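Local coordinates for FYVE, RhoGEF and PH domain-containing protein 5 (Homo sapiens, PDB 3MPX) that activates the Rho-family GTPase CDC42 by exchanging its bound GDP for GTP, here represented by the catalytic DH domain and the first PH domain, at residues A[35-38]-A[39-43]; A[80-83]-A[84-88]; A[54-57]-A[58-61]; A[22-25]-A[26-30]. One frame throughout, in Å; residues are numbered along the deposited sequence.

Contact 1: A[35-38]-A[39-43]; sequences KAYV and EMLQH
Within the long first helix of the DH domain, the helix 21-59 of an all-helical RhoGEF bundle, Y37 packs against the two side chains that follow it by one turn, M40 and L41. The tyrosine has its CG opposite the backbone N (chi1 -177°), which carries the ring outward from the helix and along L41. The leucine lies over one ring face: CG sits 4.1 Å from the centroid of the Y37 ring, 15° off the ring normal and shifted toward the rim, a CH-pi contact. Its methyl CD1 comes to 3.4 Å from Y37 CE2, while CD2 lies near the phenol end. On the CE1 side of the same ring the selenomethionine M40 closes in. Its chain bends twice, at chi2 and again at chi3 (-85°), and so folds the methyl CE back to 3.6 Å from Y37 CE1.

The backbone beneath is regular. L41 N donates to Y37 O at 2.8 Å, Q42 N to V38 O at 3.0 Å, and E39 N to K35 O at 3.0 Å. M40 N donates to A36 O.

Outside the segment, Y37 OH is hydrogen-bonded to V169 O on helix 162-184, and the ring meets H86 of helix 66-98 edge-to-face. V38 also touches helix 66-98, through L90. L41 and M40 thus pack against the body of the ring, while the hydroxyl of this buried residue is satisfied by a neighbouring helix, which joins three helices of the bundle through one tyrosine.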
loop_
_atom_site.group_PDB
_atom_site.type_symbol
_atom_site.label_atom_id
_atom_site.label_comp_id
_atom_site.label_asym_id
_atom_site.label_seq_id
_atom_site.Cartn_x
_atom_site.Cartn_y
_atom_site.Cartn_z
ATOM N N LYS A 35 -0.905 -13.338 -9.209
ATOM C CA LYS A 35 -0.953 -14.735 -8.744
ATOM C C LYS A 35 -0.934 -14.753 -7.217
ATOM O O LYS A 35 -1.831 -15.324 -6.589
ATOM C CB LYS A 35 0.250 -15.552 -9.258
ATOM C CG LYS A 35 0.280 -15.744 -10.749
ATOM C CD LYS A 35 1.259 -16.810 -11.176
ATOM C CE LYS A 35 1.345 -16.904 -12.688
ATOM N NZ LYS A 35 2.746 -16.785 -13.198
ATOM N N ALA A 36 0.068 -14.083 -6.625
ATOM C CA ALA A 36 0.242 -13.989 -5.175
ATOM C C ALA A 36 -0.974 -13.385 -4.466
ATOM O O ALA A 36 -1.263 -13.775 -3.330
ATOM C CB ALA A 36 1.477 -13.177 -4.866
ATOM N N TYR A 37 -1.674 -12.439 -5.141
ATOM C CA TYR A 37 -2.849 -11.737 -4.648
ATOM C C TYR A 37 -4.083 -12.632 -4.665
ATOM O O TYR A 37 -4.882 -12.595 -3.721
ATOM C CB TYR A 37 -3.086 -10.476 -5.480
ATOM C CG TYR A 37 -4.239 -9.623 -5.004
ATOM C CD1 TYR A 37 -4.201 -8.994 -3.756
ATOM C CD2 TYR A 37 -5.364 -9.426 -5.803
ATOM C CE1 TYR A 37 -5.262 -8.200 -3.313
ATOM C CE2 TYR A 37 -6.418 -8.614 -5.381
ATOM C CZ TYR A 37 -6.362 -8.003 -4.136
ATOM O OH TYR A 37 -7.378 -7.183 -3.727
ATOM N N VAL A 38 -4.232 -13.437 -5.735
ATOM C CA VAL A 38 -5.339 -14.373 -5.945
ATOM C C VAL A 38 -5.220 -15.527 -4.931
ATOM O O VAL A 38 -6.226 -15.939 -4.353
ATOM C CB VAL A 38 -5.405 -14.827 -7.418
ATOM C CG1 VAL A 38 -6.349 -16.007 -7.600
ATOM C CG2 VAL A 38 -5.831 -13.666 -8.305
ATOM N N GLU A 39 -3.980 -15.967 -4.649
ATOM C CA GLU A 39 -3.639 -16.980 -3.643
ATOM C C GLU A 39 -4.047 -16.430 -2.255
ATOM O O GLU A 39 -4.616 -17.153 -1.436
ATOM C CB GLU A 39 -2.115 -17.250 -3.708
ATOM C CG GLU A 39 -1.522 -18.087 -2.575
ATOM C CD GLU A 39 -1.514 -19.597 -2.734
ATOM O OE1 GLU A 39 -1.003 -20.277 -1.814
ATOM O OE2 GLU A 39 -2.013 -20.105 -3.767
HETATM N N MSE A 40 -3.781 -15.144 -2.021
HETATM C CA MSE A 40 -4.102 -14.463 -0.787
HETATM C C MSE A 40 -5.601 -14.297 -0.634
HETATM O O MSE A 40 -6.113 -14.512 0.463
HETATM C CB MSE A 40 -3.375 -13.113 -0.730
HETATM C CG MSE A 40 -3.493 -12.413 0.614
HETATM SE SE MSE A 40 -5.111 -11.324 0.696
HETATM C CE MSE A 40 -4.424 -9.709 -0.139
ATOM N N LEU A 41 -6.309 -13.923 -1.717
ATOM C CA LEU A 41 -7.761 -13.738 -1.639
ATOM C C LEU A 41 -8.483 -15.048 -1.405
ATOM O O LEU A 41 -9.537 -15.048 -0.770
ATOM C CB LEU A 41 -8.356 -13.026 -2.868
ATOM C CG LEU A 41 -7.976 -11.570 -3.127
ATOM C CD1 LEU A 41 -8.552 -11.134 -4.422
ATOM C CD2 LEU A 41 -8.470 -10.652 -2.032
ATOM N N GLN A 42 -7.896 -16.156 -1.910
ATOM C CA GLN A 42 -8.352 -17.542 -1.812
ATOM C C GLN A 42 -8.451 -17.918 -0.338
ATOM O O GLN A 42 -9.558 -18.141 0.152
ATOM C CB GLN A 42 -7.358 -18.466 -2.550
ATOM C CG GLN A 42 -7.801 -19.915 -2.741
ATOM C CD GLN A 42 -8.545 -20.132 -4.036
ATOM O OE1 GLN A 42 -9.581 -20.818 -4.076
ATOM N NE2 GLN A 42 -8.029 -19.569 -5.136
ATOM N N HIS A 43 -7.297 -17.912 0.369
ATOM C CA HIS A 43 -7.114 -18.263 1.789
ATOM C C HIS A 43 -7.833 -17.319 2.730
ATOM O O HIS A 43 -8.185 -17.714 3.844
ATOM C CB HIS A 43 -5.618 -18.359 2.132
ATOM C CG HIS A 43 -4.953 -19.484 1.387
ATOM N ND1 HIS A 43 -4.056 -19.239 0.350
ATOM C CD2 HIS A 43 -5.168 -20.822 1.471
ATOM C CE1 HIS A 43 -3.720 -20.428 -0.124
ATOM N NE2 HIS A 43 -4.366 -21.411 0.514
#

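Contact 2: A[80-83]-A[84-88]; sequences PAIH and DLHQG
H83 and Q87, one helical turn apart on helix 66-98 of the DH bundle, lay a side-chain amide over an imidazole. The H83 ring swings out with CG opposite its backbone N (chi1 179°), and the Q87 chain, extended beyond CG, crosses it obliquely, bringing the amide over one face. Ring and amide planes lie only 18° apart, so the two flat groups are stacked. Q87 CD stands 3.4 Å from both H83 NE2 and H83 CE1. Which end of this amide carries the nitrogen is doubtful, and the stack does not depend on it.

On a different side of the helix I82 and H86 run side by side in the same direction. The branch methyl CG2 of I82 meets H86 CD2 at 3.5 Å. With CG of H86 opposite its carbonyl carbon (chi1 -67°), the imidazole leans back over the preceding turn and brings CD2, at the ring edge, to 3.1 Å from I82 O. That carbonyl also accepts H86 N at 3.0 Å. L85 CG lies over one face of the H86 ring, and Q87 N binds H83 O at 2.8 Å.

Both ring nitrogens of H86 have partners beyond the segment: ND1 is hydrogen-bonded to E34 of helix 21-59, and NE2 to H120 of helix 117-138. The buried imidazole is thus held by polar bonds at two corners, with I82 CG2 beside CD2 and L85 over one face, and the nearby carboxylate would probably polarise it.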
loop_
_atom_site.group_PDB
_atom_site.type_symbol
_atom_site.label_atom_id
_atom_site.label_comp_id
_atom_site.label_asym_id
_atom_site.label_seq_id
_atom_site.Cartn_x
_atom_site.Cartn_y
_atom_site.Cartn_z
ATOM N N PRO A 80 -15.856 -12.659 -1.534
ATOM C CA PRO A 80 -15.964 -13.623 -2.662
ATOM C C PRO A 80 -16.083 -12.968 -4.051
ATOM O O PRO A 80 -15.502 -13.462 -5.026
ATOM C CB PRO A 80 -17.223 -14.421 -2.330
ATOM C CG PRO A 80 -17.466 -14.216 -0.902
ATOM C CD PRO A 80 -16.965 -12.855 -0.574
ATOM N N ALA A 81 -16.804 -11.832 -4.127
ATOM C CA ALA A 81 -16.986 -11.056 -5.347
ATOM C C ALA A 81 -15.651 -10.521 -5.840
ATOM O O ALA A 81 -15.435 -10.463 -7.052
ATOM C CB ALA A 81 -17.938 -9.895 -5.091
ATOM N N ILE A 82 -14.768 -10.105 -4.899
ATOM C CA ILE A 82 -13.432 -9.591 -5.215
ATOM C C ILE A 82 -12.560 -10.748 -5.656
ATOM O O ILE A 82 -11.933 -10.650 -6.699
ATOM C CB ILE A 82 -12.811 -8.747 -4.065
ATOM C CG1 ILE A 82 -13.561 -7.410 -3.905
ATOM C CG2 ILE A 82 -11.301 -8.498 -4.280
ATOM C CD1 ILE A 82 -13.676 -6.877 -2.438
ATOM N N HIS A 83 -12.574 -11.860 -4.912
ATOM C CA HIS A 83 -11.820 -13.064 -5.261
ATOM C C HIS A 83 -12.084 -13.506 -6.729
ATOM O O HIS A 83 -11.134 -13.754 -7.480
ATOM C CB HIS A 83 -12.136 -14.198 -4.277
ATOM C CG HIS A 83 -11.425 -15.482 -4.586
ATOM N ND1 HIS A 83 -12.086 -16.692 -4.548
ATOM C CD2 HIS A 83 -10.137 -15.700 -4.951
ATOM C CE1 HIS A 83 -11.188 -17.606 -4.885
ATOM N NE2 HIS A 83 -10.002 -17.059 -5.139
ATOM N N ASP A 84 -13.374 -13.538 -7.132
ATOM C CA ASP A 84 -13.823 -13.932 -8.453
ATOM C C ASP A 84 -13.342 -12.958 -9.498
ATOM O O ASP A 84 -12.918 -13.395 -10.581
ATOM C CB ASP A 84 -15.357 -14.072 -8.486
ATOM C CG ASP A 84 -15.935 -15.230 -7.666
ATOM O OD1 ASP A 84 -15.176 -16.194 -7.362
ATOM O OD2 ASP A 84 -17.152 -15.189 -7.348
ATOM N N LEU A 85 -13.355 -11.644 -9.163
ATOM C CA LEU A 85 -12.911 -10.574 -10.058
ATOM C C LEU A 85 -11.454 -10.770 -10.430
ATOM O O LEU A 85 -11.124 -10.749 -11.619
ATOM C CB LEU A 85 -13.161 -9.174 -9.446
ATOM C CG LEU A 85 -12.269 -7.999 -9.897
ATOM C CD1 LEU A 85 -12.601 -7.523 -11.300
ATOM C CD2 LEU A 85 -12.331 -6.854 -8.912
ATOM N N HIS A 86 -10.604 -11.016 -9.419
ATOM C CA HIS A 86 -9.171 -11.180 -9.575
ATOM C C HIS A 86 -8.808 -12.553 -10.136
ATOM O O HIS A 86 -7.857 -12.642 -10.929
ATOM C CB HIS A 86 -8.454 -10.833 -8.275
ATOM C CG HIS A 86 -8.588 -9.372 -7.965
ATOM N ND1 HIS A 86 -7.750 -8.433 -8.536
ATOM C CD2 HIS A 86 -9.534 -8.727 -7.251
ATOM C CE1 HIS A 86 -8.171 -7.260 -8.094
ATOM N NE2 HIS A 86 -9.250 -7.388 -7.334
ATOM N N GLN A 87 -9.613 -13.599 -9.830
ATOM C CA GLN A 87 -9.414 -14.919 -10.444
ATOM C C GLN A 87 -9.498 -14.756 -11.991
ATOM O O GLN A 87 -8.628 -15.262 -12.696
ATOM C CB GLN A 87 -10.455 -15.937 -9.952
ATOM C CG GLN A 87 -9.963 -16.771 -8.783
ATOM C CD GLN A 87 -11.004 -17.745 -8.276
ATOM O OE1 GLN A 87 -12.162 -17.392 -7.991
ATOM N NE2 GLN A 87 -10.593 -18.991 -8.093
ATOM N N GLY A 88 -10.470 -13.967 -12.461
ATOM C CA GLY A 88 -10.660 -13.655 -13.870
ATOM C C GLY A 88 -9.540 -12.846 -14.494
ATOM O O GLY A 88 -9.110 -13.179 -15.603
#

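Contact 3: A[54-57]-A[58-61]; sequences RALD and DMDH
A55 and L56 receive the selenomethionine M59 at the C-terminal end of the long DH helix 21-59. The M59 methyl CE lies 3.3 Å from A55 CB, and SE is 3.8 Å from L56 CD2. This follows from the shape of the M59 chain: CG stands opposite the carbonyl carbon, the next bond is extended, and a turn at chi3 (-126°) brings the methyl back toward the alanine while the leucine crosses at the selenium.

Beneath this apolar cluster the backbone bonds are mixed in strength. M59 N donates to A55 O at 3.0 Å, but D58 N divides itself weakly between R54 O and A55 O, and the bond from D60 N to L56 O is weak as well. On the polar side D57 and D60 point the same way, side by side with their carboxylate planes 35° apart. D57 OD1 and D60 OD2 approach to 4.1 Å, two like charges in close company.

The next shell supplies basic partners. R73 NH2, on helix 66-98, forms salt bridges with both D57 OD1 and D60 OD2, and R69 NE takes D60 OD1. D58 OD2 turns to R143 NE, while L144, from the same helix 142-152, packs on L56 and M59. The shared R73, with R69 on D60, probably offsets the repulsion between the two aspartates. D57 and D60 thus tie this part of the helix by charge to helix 66-98, and D58, on another flank, ties it to helix 142-152, with selenium and methyl packing on the apolar side.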
loop_
_atom_site.group_PDB
_atom_site.type_symbol
_atom_site.label_atom_id
_atom_site.label_comp_id
_atom_site.label_asym_id
_atom_site.label_seq_id
_atom_site.Cartn_x
_atom_site.Cartn_y
_atom_site.Cartn_z
ATOM N N ARG A 54 -19.583 -19.279 8.955
ATOM C CA ARG A 54 -19.883 -20.457 9.778
ATOM C C ARG A 54 -20.260 -20.028 11.200
ATOM O O ARG A 54 -21.306 -20.453 11.697
ATOM C CB ARG A 54 -18.698 -21.450 9.809
ATOM C CG ARG A 54 -18.649 -22.408 8.634
ATOM C CD ARG A 54 -17.503 -23.395 8.765
ATOM N NE ARG A 54 -16.290 -22.921 8.094
ATOM C CZ ARG A 54 -15.073 -22.930 8.633
ATOM N NH1 ARG A 54 -14.032 -22.482 7.942
ATOM N NH2 ARG A 54 -14.886 -23.384 9.872
ATOM N N ALA A 55 -19.457 -19.145 11.823
ATOM C CA ALA A 55 -19.742 -18.643 13.171
ATOM C C ALA A 55 -21.063 -17.872 13.209
ATOM O O ALA A 55 -21.947 -18.263 13.966
ATOM C CB ALA A 55 -18.599 -17.768 13.674
ATOM N N LEU A 56 -21.213 -16.805 12.375
ATOM C CA LEU A 56 -22.410 -15.949 12.310
ATOM C C LEU A 56 -23.692 -16.766 12.088
ATOM O O LEU A 56 -24.690 -16.483 12.752
ATOM C CB LEU A 56 -22.268 -14.812 11.270
ATOM C CG LEU A 56 -21.194 -13.726 11.525
ATOM C CD1 LEU A 56 -21.124 -12.740 10.366
ATOM C CD2 LEU A 56 -21.432 -12.981 12.823
ATOM N N ASP A 57 -23.636 -17.832 11.238
ATOM C CA ASP A 57 -24.750 -18.773 11.002
ATOM C C ASP A 57 -25.177 -19.465 12.307
ATOM O O ASP A 57 -26.381 -19.680 12.502
ATOM C CB ASP A 57 -24.399 -19.839 9.948
ATOM C CG ASP A 57 -24.319 -19.374 8.495
ATOM O OD1 ASP A 57 -24.921 -18.319 8.163
ATOM O OD2 ASP A 57 -23.667 -20.075 7.683
ATOM N N ASP A 58 -24.198 -19.780 13.214
ATOM C CA ASP A 58 -24.466 -20.399 14.524
ATOM C C ASP A 58 -25.104 -19.384 15.476
ATOM O O ASP A 58 -25.981 -19.732 16.279
ATOM C CB ASP A 58 -23.174 -20.934 15.161
ATOM C CG ASP A 58 -22.523 -22.151 14.533
ATOM O OD1 ASP A 58 -23.217 -22.895 13.820
ATOM O OD2 ASP A 58 -21.330 -22.395 14.816
HETATM N N MSE A 59 -24.638 -18.127 15.395
HETATM C CA MSE A 59 -25.083 -17.025 16.251
HETATM C C MSE A 59 -26.485 -16.575 15.948
HETATM O O MSE A 59 -27.089 -15.887 16.773
HETATM C CB MSE A 59 -24.135 -15.842 16.173
HETATM C CG MSE A 59 -22.777 -16.127 16.747
HETATM SE SE MSE A 59 -21.578 -14.691 16.244
HETATM C CE MSE A 59 -20.332 -15.709 15.519
ATOM N N ASP A 60 -27.027 -16.973 14.786
ATOM C CA ASP A 60 -28.408 -16.647 14.447
ATOM C C ASP A 60 -29.358 -17.211 15.518
ATOM O O ASP A 60 -30.284 -16.514 15.930
ATOM C CB ASP A 60 -28.757 -17.176 13.054
ATOM C CG ASP A 60 -28.131 -16.384 11.919
ATOM O OD1 ASP A 60 -28.180 -15.131 11.967
ATOM O OD2 ASP A 60 -27.648 -17.015 10.953
ATOM N N HIS A 61 -29.038 -18.422 16.043
ATOM C CA HIS A 61 -29.764 -19.171 17.078
ATOM C C HIS A 61 -29.363 -18.829 18.538
ATOM O O HIS A 61 -29.944 -19.415 19.453
ATOM C CB HIS A 61 -29.593 -20.682 16.852
ATOM C CG HIS A 61 -29.731 -21.096 15.426
ATOM N ND1 HIS A 61 -28.653 -21.594 14.715
ATOM C CD2 HIS A 61 -30.803 -21.021 14.604
ATOM C CE1 HIS A 61 -29.105 -21.826 13.495
ATOM N NE2 HIS A 61 -30.396 -21.496 13.382
#

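Contact 4: A[22-25]-A[26-30]; sequences RALV and IAQEL
L24 and V25 meet Q28 near the N-terminal end of helix 21-59, the long first helix of the DH bundle. The side-chain contacts are van der Waals approaches of the Q28 amide to aliphatic carbons. Q28 has CG opposite its carbonyl carbon (chi1 -70°) and is extended from there, so that it reaches back along the preceding turn between these two residues. Its OE1 lies 3.6 Å from L24 CD1, a contact of an amide oxygen with a methyl group, and NE2 passes 4.0 Å from V25 CG2. The leucine turns its own end toward the amide, with CG opposite the backbone N.

Between the two segments the hydrogen bonds are all main-chain. E29 N donates to V25 O at 2.8 Å, Q28 N to L24 O at 3.1 Å and A27 N to A23 O at 3.2 Å, all in the one-turn pattern of an alpha helix. L24 O receives a second, weak bond from A27 N, and I26 N is bound only weakly to R22 O.

Beyond the segments, A27 and Q28 touch L97 of helix 66-98, I26 lies on L179 of helix 162-184, and loop residues take the rest, W100 meeting L24 and N186 meeting A23 and I26. Further on, the hydroxyls of S32 and S33 bond to carbonyls of this turn, Q28 O and E29 O among them. I26 also reaches back over the first turn, its terminal methyl CD1 standing 3.2 Å from R22 O.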
loop_
_atom_site.group_PDB
_atom_site.type_symbol
_atom_site.label_atom_id
_atom_site.label_comp_id
_atom_site.label_asym_id
_atom_site.label_seq_id
_atom_site.Cartn_x
_atom_site.Cartn_y
_atom_site.Cartn_z
ATOM N N ARG A 22 11.009 -3.110 -21.240
ATOM C CA ARG A 22 10.644 -2.434 -20.014
ATOM C C ARG A 22 9.162 -2.630 -19.698
ATOM O O ARG A 22 8.849 -3.005 -18.567
ATOM C CB ARG A 22 11.039 -0.960 -20.092
ATOM C CG ARG A 22 12.390 -0.694 -19.444
ATOM C CD ARG A 22 12.914 0.697 -19.708
ATOM N NE ARG A 22 13.261 0.866 -21.120
ATOM C CZ ARG A 22 13.601 2.023 -21.678
ATOM N NH1 ARG A 22 13.643 3.131 -20.951
ATOM N NH2 ARG A 22 13.886 2.082 -22.973
ATOM N N ALA A 23 8.270 -2.486 -20.706
ATOM C CA ALA A 23 6.829 -2.701 -20.526
ATOM C C ALA A 23 6.519 -4.200 -20.401
ATOM O O ALA A 23 5.586 -4.582 -19.694
ATOM C CB ALA A 23 6.057 -2.089 -21.680
ATOM N N LEU A 24 7.333 -5.055 -21.060
ATOM C CA LEU A 24 7.168 -6.504 -20.984
ATOM C C LEU A 24 7.428 -6.996 -19.549
ATOM O O LEU A 24 6.618 -7.768 -19.028
ATOM C CB LEU A 24 8.050 -7.241 -22.016
ATOM C CG LEU A 24 8.108 -8.789 -21.940
ATOM C CD1 LEU A 24 6.705 -9.439 -21.967
ATOM C CD2 LEU A 24 8.965 -9.341 -23.045
ATOM N N VAL A 25 8.511 -6.525 -18.908
ATOM C CA VAL A 25 8.870 -6.915 -17.545
ATOM C C VAL A 25 7.805 -6.420 -16.520
ATOM O O VAL A 25 7.585 -7.082 -15.497
ATOM C CB VAL A 25 10.307 -6.419 -17.224
ATOM C CG1 VAL A 25 10.526 -6.170 -15.736
ATOM C CG2 VAL A 25 11.342 -7.385 -17.761
ATOM N N ILE A 26 7.159 -5.266 -16.791
ATOM C CA ILE A 26 6.138 -4.712 -15.900
ATOM C C ILE A 26 4.843 -5.581 -15.954
ATOM O O ILE A 26 4.242 -5.825 -14.906
ATOM C CB ILE A 26 5.897 -3.204 -16.178
ATOM C CG1 ILE A 26 7.162 -2.394 -15.807
ATOM C CG2 ILE A 26 4.663 -2.673 -15.415
ATOM C CD1 ILE A 26 7.302 -1.070 -16.484
ATOM N N ALA A 27 4.465 -6.100 -17.142
ATOM C CA ALA A 27 3.291 -6.954 -17.279
ATOM C C ALA A 27 3.569 -8.266 -16.610
ATOM O O ALA A 27 2.685 -8.825 -15.969
ATOM C CB ALA A 27 2.962 -7.165 -18.740
ATOM N N GLN A 28 4.830 -8.730 -16.688
ATOM C CA GLN A 28 5.295 -9.936 -16.006
ATOM C C GLN A 28 5.237 -9.672 -14.482
ATOM O O GLN A 28 4.739 -10.529 -13.758
ATOM C CB GLN A 28 6.707 -10.324 -16.473
ATOM C CG GLN A 28 6.747 -10.830 -17.917
ATOM C CD GLN A 28 8.115 -11.172 -18.493
ATOM O OE1 GLN A 28 8.198 -11.751 -19.590
ATOM N NE2 GLN A 28 9.217 -10.831 -17.802
ATOM N N GLU A 29 5.644 -8.449 -14.019
ATOM C CA GLU A 29 5.583 -8.018 -12.610
ATOM C C GLU A 29 4.135 -7.970 -12.130
ATOM O O GLU A 29 3.849 -8.274 -10.971
ATOM C CB GLU A 29 6.239 -6.639 -12.418
ATOM C CG GLU A 29 6.667 -6.368 -10.980
ATOM C CD GLU A 29 6.828 -4.917 -10.539
ATOM O OE1 GLU A 29 6.452 -4.612 -9.380
ATOM O OE2 GLU A 29 7.349 -4.095 -11.330
ATOM N N LEU A 30 3.227 -7.598 -13.035
ATOM C CA LEU A 30 1.803 -7.509 -12.775
ATOM C C LEU A 30 1.215 -8.899 -12.643
ATOM O O LEU A 30 0.469 -9.134 -11.696
ATOM C CB LEU A 30 1.121 -6.713 -13.895
ATOM C CG LEU A 30 -0.361 -6.399 -13.734
ATOM C CD1 LEU A 30 -0.620 -5.424 -12.576
ATOM C CD2 LEU A 30 -0.955 -5.927 -15.062
#

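From the N terminus, contact 4 comes first, then contacts 1 and 3, all on helix 21-59; contact 2 follows on the next helix, 66-98. They stand in series: each joins adjoining residues of one helix, so none closes a loop, and none nests in or crosses another. Contacts 4 and 3 lie toward the two ends of the first helix, their centres about 45 Å apart, with contact 1 between them. Only contacts 1 and 2 touch: L41 CD1 is 3.8 Å from I82 CG2. Contacts 4, 1 and 3 are thus spread along helix 21-59, and contact 2 lies beside contact 1, where helix 66-98 packs on it.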